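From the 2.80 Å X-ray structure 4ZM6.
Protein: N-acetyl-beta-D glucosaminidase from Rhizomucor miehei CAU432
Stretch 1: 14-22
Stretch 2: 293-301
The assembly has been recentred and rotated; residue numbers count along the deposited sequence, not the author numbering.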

# COMPACT_ATOMS: atom_id res chain seq x y z
N GLY A 14 -41.22 2.94 8.34
CA GLY A 14 -41.11 4.29 7.77
C GLY A 14 -39.72 4.89 7.90
O GLY A 14 -39.31 5.70 7.07
N GLN A 15 -38.99 4.49 8.94
CA GLN A 15 -37.62 4.95 9.16
C GLN A 15 -36.67 4.53 8.03
O GLN A 15 -35.63 5.16 7.82
CB GLN A 15 -37.08 4.45 10.52
CG GLN A 15 -37.84 4.93 11.76
CD GLN A 15 -37.71 6.43 12.02
OE1 GLN A 15 -38.38 7.25 11.39
NE2 GLN A 15 -36.87 6.79 12.99
N LEU A 16 -37.04 3.47 7.30
CA LEU A 16 -36.22 2.93 6.20
C LEU A 16 -36.44 3.64 4.85
O LEU A 16 -36.02 3.11 3.82
CB LEU A 16 -36.49 1.43 6.03
CG LEU A 16 -35.72 0.47 6.95
CD1 LEU A 16 -35.72 0.94 8.39
CD2 LEU A 16 -36.27 -0.94 6.83
N LEU A 17 -37.06 4.82 4.85
CA LEU A 17 -37.32 5.53 3.60
C LEU A 17 -36.87 6.98 3.59
O LEU A 17 -36.69 7.60 4.64
CB LEU A 17 -38.81 5.47 3.25
CG LEU A 17 -39.22 4.32 2.32
CD1 LEU A 17 -39.69 3.12 3.12
CD2 LEU A 17 -40.30 4.80 1.36
N MET A 18 -36.68 7.49 2.38
CA MET A 18 -36.29 8.87 2.13
C MET A 18 -37.06 9.34 0.90
O MET A 18 -36.95 8.74 -0.17
CB MET A 18 -34.78 8.96 1.87
CG MET A 18 -34.26 10.38 1.71
SD MET A 18 -32.47 10.44 1.47
CE MET A 18 -31.90 9.90 3.08
N CYS A 19 -37.85 10.40 1.07
CA CYS A 19 -38.79 10.83 0.04
C CYS A 19 -38.80 12.35 -0.11
O CYS A 19 -38.67 13.08 0.88
CB CYS A 19 -40.19 10.33 0.37
SG CYS A 19 -40.26 8.63 1.00
N GLY A 20 -38.97 12.82 -1.35
CA GLY A 20 -38.97 14.25 -1.65
C GLY A 20 -40.36 14.82 -1.86
O GLY A 20 -41.36 14.23 -1.45
N PHE A 21 -40.40 15.99 -2.49
CA PHE A 21 -41.66 16.69 -2.80
C PHE A 21 -41.37 17.90 -3.69
O PHE A 21 -40.22 18.16 -4.05
CB PHE A 21 -42.38 17.13 -1.52
CG PHE A 21 -41.59 18.08 -0.66
CD1 PHE A 21 -41.58 19.44 -0.94
CD2 PHE A 21 -40.86 17.61 0.42
CE1 PHE A 21 -40.85 20.32 -0.15
CE2 PHE A 21 -40.13 18.49 1.21
CZ PHE A 21 -40.13 19.84 0.93
N ASP A 22 -42.43 18.64 -4.04
CA ASP A 22 -42.31 19.87 -4.83
C ASP A 22 -42.77 21.08 -4.01
O ASP A 22 -43.59 20.94 -3.10
CB ASP A 22 -43.13 19.75 -6.11
CG ASP A 22 -42.55 20.55 -7.26
OD1 ASP A 22 -42.16 21.72 -7.03
OD2 ASP A 22 -42.48 20.02 -8.39
N ASN A 293 -30.11 -3.67 1.37
CA ASN A 293 -30.16 -2.24 1.66
C ASN A 293 -30.92 -1.99 2.96
O ASN A 293 -31.91 -2.67 3.25
CB ASN A 293 -30.85 -1.47 0.53
CG ASN A 293 -29.97 -1.28 -0.69
OD1 ASN A 293 -29.17 -0.35 -0.74
ND2 ASN A 293 -30.13 -2.14 -1.69
N ASP A 294 -30.46 -1.01 3.73
CA ASP A 294 -31.18 -0.58 4.92
C ASP A 294 -32.22 0.48 4.59
O ASP A 294 -33.12 0.73 5.39
CB ASP A 294 -30.20 -0.00 5.95
CG ASP A 294 -29.30 -1.06 6.55
OD1 ASP A 294 -29.79 -2.14 6.91
OD2 ASP A 294 -28.08 -0.80 6.68
N MET A 295 -32.12 1.12 3.43
CA MET A 295 -32.91 2.31 3.16
C MET A 295 -33.22 2.46 1.67
O MET A 295 -32.41 2.10 0.82
CB MET A 295 -32.14 3.54 3.66
CG MET A 295 -33.02 4.69 4.12
SD MET A 295 -32.16 5.87 5.19
CE MET A 295 -31.85 4.83 6.61
N ALA A 296 -34.41 3.00 1.37
CA ALA A 296 -34.84 3.21 -0.02
C ALA A 296 -35.16 4.68 -0.29
O ALA A 296 -35.85 5.34 0.49
CB ALA A 296 -36.05 2.35 -0.33
N MET A 297 -34.65 5.18 -1.41
CA MET A 297 -34.80 6.58 -1.78
C MET A 297 -35.85 6.71 -2.87
O MET A 297 -35.82 5.98 -3.87
CB MET A 297 -33.45 7.13 -2.26
CG MET A 297 -33.46 8.57 -2.73
SD MET A 297 -31.78 9.14 -3.07
CE MET A 297 -32.05 10.44 -4.27
N ILE A 298 -36.79 7.63 -2.67
CA ILE A 298 -37.84 7.90 -3.66
C ILE A 298 -38.05 9.41 -3.77
O ILE A 298 -39.04 9.96 -3.29
CB ILE A 298 -39.17 7.18 -3.30
CG1 ILE A 298 -38.91 5.73 -2.87
CG2 ILE A 298 -40.12 7.22 -4.50
CD1 ILE A 298 -40.16 4.95 -2.52
N SER A 299 -37.10 10.07 -4.41
CA SER A 299 -37.17 11.52 -4.63
C SER A 299 -38.23 11.86 -5.67
O SER A 299 -38.52 11.04 -6.54
CB SER A 299 -35.81 12.05 -5.09
N HIS A 300 -38.80 13.06 -5.57
CA HIS A 300 -39.75 13.60 -6.56
C HIS A 300 -41.21 13.11 -6.41
O HIS A 300 -41.89 13.49 -5.45
CB HIS A 300 -39.24 13.42 -8.01
CG HIS A 300 -37.88 13.99 -8.24
ND1 HIS A 300 -36.72 13.25 -8.10
CD2 HIS A 300 -37.48 15.23 -8.62
CE1 HIS A 300 -35.68 14.00 -8.38
NE2 HIS A 300 -36.11 15.21 -8.70
N THR A 301 -41.70 12.28 -7.34
CA THR A 301 -43.15 12.13 -7.56
C THR A 301 -43.86 11.18 -6.59
O THR A 301 -43.72 9.95 -6.67
CB THR A 301 -43.46 11.69 -9.01
OG1 THR A 301 -43.02 10.35 -9.23
CG2 THR A 301 -42.80 12.63 -10.01

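Strand 17-19 runs parallel to the strand through Ala296, Met297 and Ile298 in the same chain, their axes 4.8 Å apart at closest approach and 14° from exact alignment; together the two stretches bury 517 Å². The backbone ladder does most of the joining. Ala296 N donates to Leu16 O (2.9 Å), Met18 N to Ala296 O (3.0 Å) and Ile298 N to Met18 O (2.7 Å), and a weak bond from Gly20 N to Ile298 O (3.5 Å) closes the series. Leu16, Met18 and Gly20 thus face the second strand with their peptide groups, while Ala296 and Ile298 answer with theirs, the alternation expected of parallel pairing. CA-H...O contacts fill the spaces between, among them Met295 CA to Leu16 O (3.3 Å) and Met297 CA to Met18 O (3.4 Å).

Met18 has the largest covered area, 80 Å². Much of its role is backbone, since its N and O both bond across the gap. Its side chain, extended through chi1 and chi2 (t, t) and turned at chi3 (m), lies on the same face of the sheet as that of Met297, its register partner, whose own end leads away from stretch 1. Long, flexible and unbranched at CB, methionine suits such a buried, apolar site.

Met295, with 62 Å² covered, packs beside the start of the first strand. Its CG lies 4.1 Å from Leu17 N, and its CE reaches to 4.0 Å from Gln15 O, so the thioether chain lies against the backbone of Gln15 and Leu17. Leu16, with 55 Å² covered, is very tightly placed: its CG sits only 3.0 Å from Asp294 O, a close approach rather than a polar bond. Just after it, Leu17 N bonds back to Gly14 O (3.3 Å), fastening the turn that leads into the strand.

Ile298 also has 55 Å² covered. It shares the other face with Leu17, Cys19 and Ala296, and its CD1 meets Leu17 CD2 at 3.9 Å, an apolar contact between two buried branched side chains. Ala296 sits across from Leu17 (CA-CA 5.0 Å) and Cys19 across from Ile298 (CA-CA 4.8 Å), so each pair on this buried face sets a small side chain against a larger one.

Where the strands end, Gly20 comes close to the other chain segment, its CA 4.1 Å from His300 N. A CB here would point toward that segment and lie about 3.1 Å from His300 N, so the absence of a side chain fits the tight passage.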